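Local atomic coordinates of succinate-semialdehyde dehydrogenase (Streptococcus pyogenes MGAS1882, PDB entry 4OGD), a protein that oxidises succinic semialdehyde to succinate, using NADP+ as cofactor. Residues Y7-E12 with G339-P344; G75-E80 with T301-S306; M70-G75 with D294-E299; V13-D18 with C160-Q165. All blocks are in the same frame, centred on the assembly; numbering follows the deposited sequence.

Contact 1. Residues Y7-E12 with G339-P344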
loop_
_atom_site.group_PDB
_atom_site.type_symbol
_atom_site.label_atom_id
_atom_site.label_comp_id
_atom_site.label_asym_id
_atom_site.label_seq_id
_atom_site.Cartn_x
_atom_site.Cartn_y
_atom_site.Cartn_z
ATOM N N TYR A 7 -19.008 20.571 -23.662
ATOM C CA TYR A 7 -17.837 21.397 -23.953
ATOM C C TYR A 7 -17.776 22.599 -23.010
ATOM O O TYR A 7 -18.682 23.433 -23.015
ATOM C CB TYR A 7 -17.914 21.881 -25.404
ATOM C CG TYR A 7 -16.658 22.515 -25.960
ATOM C CD1 TYR A 7 -15.418 22.301 -25.376
ATOM C CD2 TYR A 7 -16.719 23.332 -27.084
ATOM C CE1 TYR A 7 -14.274 22.881 -25.894
ATOM C CE2 TYR A 7 -15.579 23.921 -27.610
ATOM C CZ TYR A 7 -14.363 23.688 -27.014
ATOM O OH TYR A 7 -13.237 24.265 -27.536
ATOM N N PRO A 8 -16.720 22.690 -22.188
ATOM C CA PRO A 8 -16.641 23.805 -21.237
ATOM C C PRO A 8 -16.519 25.192 -21.870
ATOM O O PRO A 8 -16.670 26.178 -21.158
ATOM C CB PRO A 8 -15.376 23.477 -20.429
ATOM C CG PRO A 8 -15.288 22.000 -20.482
ATOM C CD PRO A 8 -15.706 21.656 -21.897
ATOM N N TYR A 9 -16.228 25.285 -23.162
ATOM C CA TYR A 9 -16.099 26.597 -23.781
ATOM C C TYR A 9 -17.458 27.159 -24.181
ATOM O O TYR A 9 -17.664 28.367 -24.139
ATOM C CB TYR A 9 -15.158 26.543 -24.984
ATOM C CG TYR A 9 -15.015 27.856 -25.725
ATOM C CD1 TYR A 9 -14.695 29.024 -25.049
ATOM C CD2 TYR A 9 -15.174 27.915 -27.103
ATOM C CE1 TYR A 9 -14.560 30.227 -25.717
ATOM C CE2 TYR A 9 -15.037 29.108 -27.782
ATOM C CZ TYR A 9 -14.729 30.261 -27.083
ATOM O OH TYR A 9 -14.590 31.461 -27.750
ATOM N N THR A 10 -18.382 26.274 -24.542
ATOM C CA THR A 10 -19.691 26.682 -25.048
ATOM C C THR A 10 -20.834 26.220 -24.151
ATOM O O THR A 10 -21.978 26.645 -24.330
ATOM C CB THR A 10 -19.942 26.126 -26.459
ATOM O OG1 THR A 10 -19.971 24.690 -26.413
ATOM C CG2 THR A 10 -18.862 26.594 -27.427
ATOM N N ASN A 11 -20.511 25.347 -23.194
ATOM C CA ASN A 11 -21.494 24.739 -22.295
ATOM C C ASN A 11 -22.537 23.941 -23.062
ATOM O O ASN A 11 -23.694 23.861 -22.656
ATOM C CB ASN A 11 -22.162 25.789 -21.388
ATOM C CG ASN A 11 -22.786 25.175 -20.144
ATOM O OD1 ASN A 11 -22.267 24.203 -19.591
ATOM N ND2 ASN A 11 -23.913 25.732 -19.704
ATOM N N GLU A 12 -22.116 23.344 -24.172
ATOM C CA GLU A 12 -23.024 22.603 -25.037
ATOM C C GLU A 12 -22.740 21.094 -25.099
ATOM O O GLU A 12 -21.588 20.657 -25.087
ATOM C CB GLU A 12 -23.034 23.228 -26.433
ATOM C CG GLU A 12 -22.612 22.327 -27.583
ATOM C CD GLU A 12 -22.675 23.054 -28.914
ATOM O OE1 GLU A 12 -22.306 22.462 -29.954
ATOM O OE2 GLU A 12 -23.094 24.233 -28.916
ATOM N N GLY A 339 -18.964 30.046 -21.326
ATOM C CA GLY A 339 -17.967 29.068 -20.918
ATOM C C GLY A 339 -17.610 29.237 -19.454
ATOM O O GLY A 339 -17.818 30.300 -18.884
ATOM N N HIS A 340 -17.056 28.200 -18.836
ATOM C CA HIS A 340 -16.837 28.236 -17.390
ATOM C C HIS A 340 -15.563 28.976 -16.984
ATOM O O HIS A 340 -14.710 28.432 -16.277
ATOM C CB HIS A 340 -16.832 26.813 -16.836
ATOM C CG HIS A 340 -17.954 25.969 -17.355
ATOM N ND1 HIS A 340 -19.278 26.333 -17.226
ATOM C CD2 HIS A 340 -17.949 24.792 -18.023
ATOM C CE1 HIS A 340 -20.041 25.410 -17.784
ATOM N NE2 HIS A 340 -19.259 24.465 -18.274
ATOM N N PHE A 341 -15.444 30.232 -17.404
ATOM C CA PHE A 341 -14.218 31.002 -17.189
ATOM C C PHE A 341 -14.087 31.656 -15.809
ATOM O O PHE A 341 -15.045 32.225 -15.274
ATOM C CB PHE A 341 -14.075 32.082 -18.265
ATOM C CG PHE A 341 -13.708 31.545 -19.622
ATOM C CD1 PHE A 341 -12.392 31.228 -19.916
ATOM C CD2 PHE A 341 -14.674 31.366 -20.600
ATOM C CE1 PHE A 341 -12.040 30.736 -21.156
ATOM C CE2 PHE A 341 -14.335 30.869 -21.851
ATOM C CZ PHE A 341 -13.010 30.555 -22.130
ATOM N N VAL A 342 -12.881 31.577 -15.255
ATOM C CA VAL A 342 -12.502 32.306 -14.049
ATOM C C VAL A 342 -11.227 33.073 -14.380
ATOM O O VAL A 342 -10.271 32.499 -14.905
ATOM C CB VAL A 342 -12.253 31.333 -12.862
ATOM C CG1 VAL A 342 -11.706 32.077 -11.636
ATOM C CG2 VAL A 342 -13.532 30.586 -12.510
ATOM N N MET A 343 -11.198 34.376 -14.116
ATOM C CA MET A 343 -9.990 35.133 -14.440
ATOM C C MET A 343 -8.899 34.867 -13.411
ATOM O O MET A 343 -9.200 34.559 -12.254
ATOM C CB MET A 343 -10.269 36.638 -14.564
ATOM C CG MET A 343 -10.159 37.429 -13.279
ATOM S SD MET A 343 -10.280 39.210 -13.599
ATOM C CE MET A 343 -8.605 39.593 -14.089
ATOM N N PRO A 344 -7.631 34.953 -13.836
ATOM C CA PRO A 344 -6.512 34.813 -12.901
ATOM C C PRO A 344 -6.679 35.807 -11.761
ATOM O O PRO A 344 -6.939 36.987 -11.994
ATOM C CB PRO A 344 -5.299 35.165 -13.758
ATOM C CG PRO A 344 -5.722 34.809 -15.151
ATOM C CD PRO A 344 -7.167 35.201 -15.212
#
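P8 and H340 share the hydrogen bond that ties these two loops together: H340 N donates to P8 O at 3.1 Å, nearly along the C=O axis, with an N-H...O angle of 154°. H340 is the centre of an inverse gamma turn. The acceptor belongs to the link between strands 4-7 and 12-16, an N-terminal beta hairpin whose turn is gathered by Y7 O, which takes both T10 N and N11 N. The meeting backbones are close, for G339, having no side chain, brings its CA to 3.3 Å from Y9 O.

Apolar contact comes next. The rings of Y9 and F341 meet at their rims, each lying at the edge of the other, with Y9 CD1 3.7 Å from F341 CZ. H337 adds a third ring to the group, edge-to-face with F341. H340 CD2 packs on P8, 3.6 Å from P8 CA and 3.8 Å from P8 CB.

The polar side-chain contact is between N11 and H340. N11 CG is anti to its backbone N (chi1 -159°), and OD1 approaches the edge of the imidazole, 3.1 Å from H340 CE1; amide and ring stand 80° apart.

The example illustrates how two irregular segments can be joined by one main-chain hydrogen bond together with ring and imidazole contacts. The 339-344 loop leads into strand 345-348 of the seven-stranded sheet. CE1, flanked by two nitrogens, is the polarised carbon of an imidazole, and a carbonyl oxygen beside it would, if anything, make positive charge on H340 easier to bear.

Contact 2. Residues G75-E80 with T301-S306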
loop_
_atom_site.group_PDB
_atom_site.type_symbol
_atom_site.label_atom_id
_atom_site.label_comp_id
_atom_site.label_asym_id
_atom_site.label_seq_id
_atom_site.Cartn_x
_atom_site.Cartn_y
_atom_site.Cartn_z
ATOM N N GLY A 75 -12.144 20.932 -21.449
ATOM C CA GLY A 75 -11.841 22.333 -21.694
ATOM C C GLY A 75 -10.400 22.776 -21.827
ATOM O O GLY A 75 -10.161 23.947 -22.132
ATOM N N LYS A 76 -9.436 21.889 -21.584
ATOM C CA LYS A 76 -8.047 22.339 -21.546
ATOM C C LYS A 76 -7.566 22.800 -22.905
ATOM O O LYS A 76 -8.086 22.366 -23.934
ATOM C CB LYS A 76 -7.096 21.278 -20.980
ATOM C CG LYS A 76 -6.871 20.052 -21.851
ATOM C CD LYS A 76 -5.728 19.204 -21.280
ATOM C CE LYS A 76 -6.019 18.706 -19.859
ATOM N NZ LYS A 76 -4.801 18.127 -19.192
ATOM N N LEU A 77 -6.576 23.687 -22.895
ATOM C CA LEU A 77 -5.961 24.167 -24.129
ATOM C C LEU A 77 -5.573 22.982 -25.010
ATOM O O LEU A 77 -5.048 21.979 -24.525
ATOM C CB LEU A 77 -4.720 24.993 -23.806
ATOM C CG LEU A 77 -4.911 26.246 -22.958
ATOM C CD1 LEU A 77 -3.579 26.964 -22.802
ATOM C CD2 LEU A 77 -5.973 27.159 -23.552
ATOM N N PHE A 78 -5.881 23.076 -26.297
ATOM C CA PHE A 78 -5.519 22.031 -27.248
ATOM C C PHE A 78 -4.016 21.745 -27.226
ATOM O O PHE A 78 -3.598 20.594 -27.342
ATOM C CB PHE A 78 -5.965 22.453 -28.653
ATOM C CG PHE A 78 -5.600 21.478 -29.744
ATOM C CD1 PHE A 78 -6.292 20.280 -29.893
ATOM C CD2 PHE A 78 -4.594 21.785 -30.651
ATOM C CE1 PHE A 78 -5.977 19.392 -30.920
ATOM C CE2 PHE A 78 -4.270 20.899 -31.684
ATOM C CZ PHE A 78 -4.961 19.704 -31.814
ATOM N N THR A 79 -3.209 22.790 -27.077
ATOM C CA THR A 79 -1.756 22.621 -27.019
ATOM C C THR A 79 -1.340 21.819 -25.789
ATOM O O THR A 79 -0.425 20.991 -25.866
ATOM C CB THR A 79 -0.996 23.965 -27.048
ATOM O OG1 THR A 79 -1.510 24.833 -26.028
ATOM C CG2 THR A 79 -1.149 24.632 -28.411
ATOM N N GLU A 80 -2.004 22.066 -24.659
ATOM C CA GLU A 80 -1.729 21.296 -23.445
ATOM C C GLU A 80 -2.134 19.845 -23.638
ATOM O O GLU A 80 -1.445 18.930 -23.173
ATOM C CB GLU A 80 -2.480 21.874 -22.241
ATOM C CG GLU A 80 -1.863 23.133 -21.649
ATOM C CD GLU A 80 -2.608 23.623 -20.418
ATOM O OE1 GLU A 80 -3.501 22.896 -19.934
ATOM O OE2 GLU A 80 -2.298 24.737 -19.939
ATOM N N THR A 301 -4.324 31.387 -23.963
ATOM C CA THR A 301 -3.364 30.962 -22.945
ATOM C C THR A 301 -4.030 30.754 -21.588
ATOM O O THR A 301 -3.353 30.516 -20.583
ATOM C CB THR A 301 -2.168 31.934 -22.840
ATOM O OG1 THR A 301 -2.631 33.252 -22.511
ATOM C CG2 THR A 301 -1.409 31.985 -24.155
ATOM N N LEU A 302 -5.357 30.835 -21.558
ATOM C CA LEU A 302 -6.104 30.444 -20.362
ATOM C C LEU A 302 -7.422 29.779 -20.754
ATOM O O LEU A 302 -8.271 30.394 -21.406
ATOM C CB LEU A 302 -6.361 31.638 -19.433
ATOM C CG LEU A 302 -7.021 31.240 -18.107
ATOM C CD1 LEU A 302 -6.056 30.434 -17.240
ATOM C CD2 LEU A 302 -7.517 32.458 -17.358
ATOM N N ALA A 303 -7.583 28.519 -20.354
ATOM C CA ALA A 303 -8.766 27.729 -20.671
ATOM C C ALA A 303 -9.904 28.016 -19.694
ATOM O O ALA A 303 -9.669 28.521 -18.595
ATOM C CB ALA A 303 -8.409 26.230 -20.644
ATOM N N PRO A 304 -11.150 27.713 -20.100
ATOM C CA PRO A 304 -12.239 27.733 -19.121
ATOM C C PRO A 304 -12.048 26.562 -18.168
ATOM O O PRO A 304 -11.380 25.590 -18.542
ATOM C CB PRO A 304 -13.480 27.493 -19.980
ATOM C CG PRO A 304 -12.970 26.676 -21.143
ATOM C CD PRO A 304 -11.588 27.205 -21.417
ATOM N N LEU A 305 -12.620 26.636 -16.970
ATOM C CA LEU A 305 -12.576 25.496 -16.058
ATOM C C LEU A 305 -13.449 24.361 -16.590
ATOM O O LEU A 305 -14.242 24.555 -17.517
ATOM C CB LEU A 305 -12.988 25.898 -14.641
ATOM C CG LEU A 305 -12.186 27.019 -13.974
ATOM C CD1 LEU A 305 -12.487 27.075 -12.474
ATOM C CD2 LEU A 305 -10.698 26.861 -14.212
ATOM N N SER A 306 -13.327 23.181 -15.988
ATOM C CA SER A 306 -13.890 21.962 -16.571
ATOM C C SER A 306 -15.402 21.779 -16.445
ATOM O O SER A 306 -15.979 20.946 -17.151
ATOM C CB SER A 306 -13.190 20.735 -15.986
ATOM O OG SER A 306 -13.470 20.631 -14.604
#
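L77 reaches the 301-306 loop with both methyls, CD1 on T301 and CD2 on A303. Its CG lies anti to the carbonyl carbon (chi1 -61°) and chi2 of -177° carries CD1 away from CA, to 4.0 Å from T301 C. CD2 instead settles on A303, 3.8 Å from the backbone N and 3.9 Å from CB. Leucine thus lies on main chain more than on side chain, with the A303 methyl as its one apolar side-chain partner here.

That methyl points toward the 75-80 segment and has a second neighbour, G75 O, at 3.2 Å. P304 CD approaches the same oxygen at 3.6 Å, leaving the carbonyl buried among carbon atoms with no hydrogen-bonding partner. The segment begins as a short link between two helices: G75, with phi 94°, leaves helix 63-74, and L77 is the N-cap residue of helix 78-103. The contact sets this link on the loop between helices 276-288 and 308-323, from the latter part of the chain.

K76 turns from the loop. Its chain bends at chi1 and chi3, and NZ forms a salt bridge with E84 and a hydrogen bond to N132 O. At the start of the 301-306 segment, T301 OG1 is bonded to K291 N, while T301 O accepts from the hydroxyl of Y252.

Contact 3. Residues M70-G75 with D294-E299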
loop_
_atom_site.group_PDB
_atom_site.type_symbol
_atom_site.label_atom_id
_atom_site.label_comp_id
_atom_site.label_asym_id
_atom_site.label_seq_id
_atom_site.Cartn_x
_atom_site.Cartn_y
_atom_site.Cartn_z
ATOM N N MET A 70 -9.868 15.437 -25.565
ATOM C CA MET A 70 -9.681 15.935 -24.204
ATOM C C MET A 70 -10.152 17.387 -24.041
ATOM O O MET A 70 -10.829 17.723 -23.066
ATOM C CB MET A 70 -8.231 15.777 -23.770
ATOM C CG MET A 70 -7.827 14.336 -23.602
ATOM S SD MET A 70 -6.197 14.202 -22.847
ATOM C CE MET A 70 -5.159 14.007 -24.292
ATOM N N THR A 71 -9.811 18.236 -25.005
ATOM C CA THR A 71 -10.269 19.627 -24.987
ATOM C C THR A 71 -11.798 19.724 -24.999
ATOM O O THR A 71 -12.396 20.481 -24.223
ATOM C CB THR A 71 -9.696 20.403 -26.184
ATOM O OG1 THR A 71 -8.269 20.487 -26.064
ATOM C CG2 THR A 71 -10.300 21.814 -26.248
ATOM N N LYS A 72 -12.437 18.956 -25.877
ATOM C CA LYS A 72 -13.894 18.976 -25.954
ATOM C C LYS A 72 -14.588 18.406 -24.710
ATOM O O LYS A 72 -15.697 18.820 -24.382
ATOM C CB LYS A 72 -14.388 18.311 -27.250
ATOM C CG LYS A 72 -13.945 19.046 -28.533
ATOM C CD LYS A 72 -14.588 20.430 -28.650
ATOM C CE LYS A 72 -13.954 21.283 -29.758
ATOM N NZ LYS A 72 -14.205 20.742 -31.134
ATOM N N ASP A 73 -13.931 17.482 -24.007
ATOM C CA ASP A 73 -14.490 16.913 -22.772
ATOM C C ASP A 73 -14.376 17.885 -21.597
ATOM O O ASP A 73 -15.365 18.190 -20.913
ATOM C CB ASP A 73 -13.754 15.618 -22.373
ATOM C CG ASP A 73 -14.420 14.346 -22.910
ATOM O OD1 ASP A 73 -15.488 14.403 -23.561
ATOM O OD2 ASP A 73 -13.858 13.262 -22.652
ATOM N N MET A 74 -13.168 18.365 -21.348
ATOM C CA MET A 74 -12.929 19.068 -20.091
ATOM C C MET A 74 -12.323 20.460 -20.216
ATOM O O MET A 74 -12.026 21.099 -19.206
ATOM C CB MET A 74 -12.141 18.177 -19.117
ATOM C CG MET A 74 -10.883 17.540 -19.688
ATOM S SD MET A 74 -9.562 18.713 -19.987
ATOM C CE MET A 74 -9.299 19.328 -18.315
ATOM N N GLY A 75 -12.144 20.932 -21.449
ATOM C CA GLY A 75 -11.841 22.333 -21.694
ATOM C C GLY A 75 -10.400 22.776 -21.827
ATOM O O GLY A 75 -10.161 23.947 -22.132
ATOM N N ASP A 294 -11.166 30.657 -26.533
ATOM C CA ASP A 294 -11.345 29.367 -27.194
ATOM C C ASP A 294 -10.122 28.469 -26.981
ATOM O O ASP A 294 -9.052 28.767 -27.489
ATOM C CB ASP A 294 -11.545 29.652 -28.690
ATOM C CG ASP A 294 -11.781 28.404 -29.510
ATOM O OD1 ASP A 294 -11.713 27.282 -28.963
ATOM O OD2 ASP A 294 -12.028 28.553 -30.731
ATOM N N PRO A 295 -10.271 27.356 -26.236
ATOM C CA PRO A 295 -9.084 26.519 -25.995
ATOM C C PRO A 295 -8.525 25.844 -27.258
ATOM O O PRO A 295 -7.389 25.368 -27.230
ATOM C CB PRO A 295 -9.585 25.467 -24.993
ATOM C CG PRO A 295 -11.055 25.381 -25.245
ATOM C CD PRO A 295 -11.476 26.805 -25.590
ATOM N N MET A 296 -9.286 25.824 -28.348
ATOM C CA MET A 296 -8.757 25.291 -29.603
ATOM C C MET A 296 -7.872 26.301 -30.333
ATOM O O MET A 296 -7.095 25.926 -31.209
ATOM C CB MET A 296 -9.883 24.802 -30.522
ATOM C CG MET A 296 -10.642 23.579 -30.006
ATOM S SD MET A 296 -9.663 22.065 -29.844
ATOM C CE MET A 296 -9.392 21.658 -31.568
ATOM N N ASP A 297 -7.981 27.575 -29.958
ATOM C CA ASP A 297 -7.242 28.654 -30.610
ATOM C C ASP A 297 -5.823 28.701 -30.060
ATOM O O ASP A 297 -5.638 28.791 -28.849
ATOM C CB ASP A 297 -7.953 29.982 -30.323
ATOM C CG ASP A 297 -7.433 31.149 -31.160
ATOM O OD1 ASP A 297 -6.222 31.223 -31.465
ATOM O OD2 ASP A 297 -8.263 32.016 -31.502
ATOM N N PRO A 298 -4.812 28.657 -30.945
ATOM C CA PRO A 298 -3.413 28.708 -30.493
ATOM C C PRO A 298 -3.044 29.989 -29.735
ATOM O O PRO A 298 -2.065 29.983 -28.991
ATOM C CB PRO A 298 -2.617 28.611 -31.802
ATOM C CG PRO A 298 -3.582 29.040 -32.874
ATOM C CD PRO A 298 -4.911 28.531 -32.409
ATOM N N GLU A 299 -3.809 31.064 -29.916
ATOM C CA GLU A 299 -3.548 32.322 -29.219
ATOM C C GLU A 299 -4.011 32.282 -27.758
ATOM O O GLU A 299 -3.601 33.112 -26.948
ATOM C CB GLU A 299 -4.243 33.488 -29.927
ATOM C CG GLU A 299 -3.693 33.842 -31.298
ATOM C CD GLU A 299 -4.456 34.994 -31.958
ATOM O OE1 GLU A 299 -5.339 35.600 -31.305
ATOM O OE2 GLU A 299 -4.173 35.294 -33.138
#
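G75 and P295 have the nearest CA atoms, 6.6 Å apart, where the end of a helix meets a turn. The helix 63-74 closes with G75 N bonded to T71 O, after which G75 takes positive phi and directs its carbonyl O to 3.3 Å from P295 CB. Facing it, D294 to D297 form a type I beta turn, with D297 N bonded to D294 O. Within it D294 forms an Asx turn: M296 N donates to D294 OD1 at 2.9 Å, approaching from 53° out of the carboxylate plane.

Here a proline-containing turn, from the loop between helices 276-288 and 308-323, is set against the last turn of an N-terminal helix. T71 presents CG2, which is anti to its backbone N, and this methyl sits 3.8 Å from P295 CG and 3.7 Å from M296 SD. Its OG1 is engaged elsewhere, by K76 O. In M296, chi2 of -64° bends the chain and sets SD beside T71 CG2, and a further bend at chi3 places CE. K72 crosses M296 at about a right angle, CE being 4.0 Å from M296 CG, while its NZ makes a salt bridge with E68. K72 also pairs with the Y7 ring in a cation-pi interaction.

Contact 4. Residues V13-D18 with C160-Q165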
loop_
_atom_site.group_PDB
_atom_site.type_symbol
_atom_site.label_atom_id
_atom_site.label_comp_id
_atom_site.label_asym_id
_atom_site.label_seq_id
_atom_site.Cartn_x
_atom_site.Cartn_y
_atom_site.Cartn_z
ATOM N N VAL A 13 -23.811 20.308 -25.169
ATOM C CA VAL A 13 -23.721 18.847 -25.179
ATOM C C VAL A 13 -23.200 18.300 -26.505
ATOM O O VAL A 13 -23.771 18.566 -27.560
ATOM C CB VAL A 13 -25.100 18.219 -24.898
ATOM C CG1 VAL A 13 -25.005 16.702 -24.892
ATOM C CG2 VAL A 13 -25.652 18.730 -23.576
ATOM N N LEU A 14 -22.124 17.520 -26.449
ATOM C CA LEU A 14 -21.541 16.942 -27.656
ATOM C C LEU A 14 -21.801 15.442 -27.759
ATOM O O LEU A 14 -21.993 14.912 -28.852
ATOM C CB LEU A 14 -20.037 17.212 -27.716
ATOM C CG LEU A 14 -19.601 18.671 -27.581
ATOM C CD1 LEU A 14 -18.100 18.834 -27.806
ATOM C CD2 LEU A 14 -20.385 19.556 -28.540
ATOM N N HIS A 15 -21.783 14.759 -26.619
ATOM C CA HIS A 15 -22.002 13.315 -26.582
ATOM C C HIS A 15 -22.801 12.930 -25.336
ATOM O O HIS A 15 -22.667 13.548 -24.273
ATOM C CB HIS A 15 -20.671 12.549 -26.536
ATOM C CG HIS A 15 -19.716 12.872 -27.644
ATOM N ND1 HIS A 15 -19.938 12.512 -28.957
ATOM C CD2 HIS A 15 -18.500 13.471 -27.621
ATOM C CE1 HIS A 15 -18.918 12.907 -29.698
ATOM N NE2 HIS A 15 -18.031 13.492 -28.911
ATOM N N THR A 16 -23.616 11.890 -25.460
ATOM C CA THR A 16 -24.246 11.284 -24.293
ATOM C C THR A 16 -24.061 9.776 -24.386
ATOM O O THR A 16 -24.180 9.196 -25.463
ATOM C CB THR A 16 -25.737 11.649 -24.164
ATOM O OG1 THR A 16 -25.870 13.070 -24.016
ATOM C CG2 THR A 16 -26.344 10.973 -22.942
ATOM N N PHE A 17 -23.734 9.149 -23.261
ATOM C CA PHE A 17 -23.389 7.736 -23.260
ATOM C C PHE A 17 -24.345 6.954 -22.377
ATOM O O PHE A 17 -24.841 7.470 -21.373
ATOM C CB PHE A 17 -21.941 7.547 -22.793
ATOM C CG PHE A 17 -20.940 8.286 -23.633
ATOM C CD1 PHE A 17 -20.737 9.643 -23.454
ATOM C CD2 PHE A 17 -20.214 7.631 -24.613
ATOM C CE1 PHE A 17 -19.827 10.330 -24.224
ATOM C CE2 PHE A 17 -19.297 8.320 -25.386
ATOM C CZ PHE A 17 -19.108 9.666 -25.188
ATOM N N ASP A 18 -24.618 5.715 -22.766
ATOM C CA ASP A 18 -25.495 4.856 -21.983
ATOM C C ASP A 18 -24.733 4.224 -20.838
ATOM O O ASP A 18 -23.552 3.898 -20.968
ATOM C CB ASP A 18 -26.092 3.762 -22.860
ATOM C CG ASP A 18 -26.959 4.318 -23.966
ATOM O OD1 ASP A 18 -27.762 5.237 -23.687
ATOM O OD2 ASP A 18 -26.827 3.840 -25.111
ATOM N N CYS A 160 -15.677 13.325 -18.529
ATOM C CA CYS A 160 -14.817 12.958 -19.660
ATOM C C CYS A 160 -15.103 11.555 -20.221
ATOM O O CYS A 160 -14.208 10.716 -20.339
ATOM C CB CYS A 160 -13.327 13.189 -19.358
ATOM S SG CYS A 160 -12.647 12.304 -17.955
ATOM N N PRO A 161 -16.362 11.305 -20.597
ATOM C CA PRO A 161 -16.701 9.961 -21.063
ATOM C C PRO A 161 -16.146 9.640 -22.449
ATOM O O PRO A 161 -15.893 8.473 -22.715
ATOM C CB PRO A 161 -18.231 9.978 -21.081
ATOM C CG PRO A 161 -18.581 11.415 -21.326
ATOM C CD PRO A 161 -17.512 12.228 -20.667
ATOM N N ARG A 162 -15.958 10.632 -23.317
ATOM C CA ARG A 162 -15.363 10.337 -24.622
ATOM C C ARG A 162 -13.881 9.991 -24.480
ATOM O O ARG A 162 -13.384 9.085 -25.153
ATOM C CB ARG A 162 -15.561 11.493 -25.609
ATOM C CG ARG A 162 -14.990 11.223 -26.996
ATOM C CD ARG A 162 -15.608 10.019 -27.698
ATOM N NE ARG A 162 -14.961 9.847 -28.995
ATOM C CZ ARG A 162 -14.506 8.695 -29.476
ATOM N NH1 ARG A 162 -14.653 7.570 -28.792
ATOM N NH2 ARG A 162 -13.912 8.673 -30.663
ATOM N N SER A 163 -13.187 10.689 -23.586
ATOM C CA SER A 163 -11.794 10.353 -23.290
ATOM C C SER A 163 -11.712 8.902 -22.825
ATOM O O SER A 163 -10.876 8.130 -23.301
ATOM C CB SER A 163 -11.219 11.292 -22.221
ATOM O OG SER A 163 -11.252 12.656 -22.639
ATOM N N ALA A 164 -12.607 8.524 -21.914
ATOM C CA ALA A 164 -12.588 7.193 -21.321
ATOM C C ALA A 164 -12.906 6.130 -22.352
ATOM O O ALA A 164 -12.243 5.097 -22.426
ATOM C CB ALA A 164 -13.589 7.118 -20.179
ATOM N N GLN A 165 -13.949 6.373 -23.135
ATOM C CA GLN A 165 -14.357 5.413 -24.149
ATOM C C GLN A 165 -13.282 5.242 -25.223
ATOM O O GLN A 165 -12.965 4.120 -25.626
ATOM C CB GLN A 165 -15.659 5.883 -24.792
ATOM C CG GLN A 165 -16.061 5.081 -26.017
ATOM C CD GLN A 165 -17.232 5.704 -26.746
ATOM O OE1 GLN A 165 -17.106 6.768 -27.366
ATOM N NE2 GLN A 165 -18.386 5.048 -26.671
#
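F17 lies against the first turn of helix 161-173, bringing the end of the N-terminal hairpin onto the Rossmann-like part of the aldehyde dehydrogenase fold. That helix is the crossover of a beta-alpha-beta unit, running between the parallel neighbouring strands 152-155 and 181-183.

Three residues of the helix touch the phenyl ring. P161 meets it with CG, 3.3 Å from F17 CE1, and P161 carbonyl atoms lie over one face. The ring tip, F17 CZ, comes 3.8 Å from R162 N, with R162 CB slightly farther. Q165 comes to the edge: OE1 lies in the ring plane, 3.3 Å from F17 CE2, the amide being turned 74° from the ring. Beside this trio, H15 CD2 makes a looser contact with R162 CB, at 4.1 Å.

The next shell fixes these groups. Q165 CG is anti to the backbone N (chi1 171°) and the chain is extended beyond it, carrying the amide out to the ring. There OE1 also accepts a weak bond from R162 NH1 at 2.9 Å, and that same nitrogen forms a salt bridge with E169. The rings of F17 and F185 meet, their planes at about 40°, and the F17 backbone pairs with Y3. The helix start is secured by A164 N bonded to C160 O, C160 being the N-cap residue, and by S163 OG bonded to D73.

Farther back, L14 and H15 together face T5 as a classic beta bulge. The H15 ring has L14 CB over one face, offset toward the rim, and its NE2 lies 4.8 Å from R162 NE.

Contacts 2 and 3 are almost one site: they share G75 and their centres are 5 Å apart. F78 N, 2.9 Å from P295 O, probably bonds the second helix start to the turn. The centre of contact 1 lies about 9 and 10 Å from those of contacts 2 and 3. It joins contact 2 through a probable bond from L305 N to H340 O at 2.8 Å, and P8 CG packs 3.4 Å from M74 C of contact 3. Contact 4 stands apart, about 16 Å from contact 3 between centres, yet D73 OD2 bridges them, 2.7 Å from S163 OG. The hairpin holding 7-12 and 13-18 thus spans from the 339-344 loop to helix 161-173, passing the end of helix 63-74.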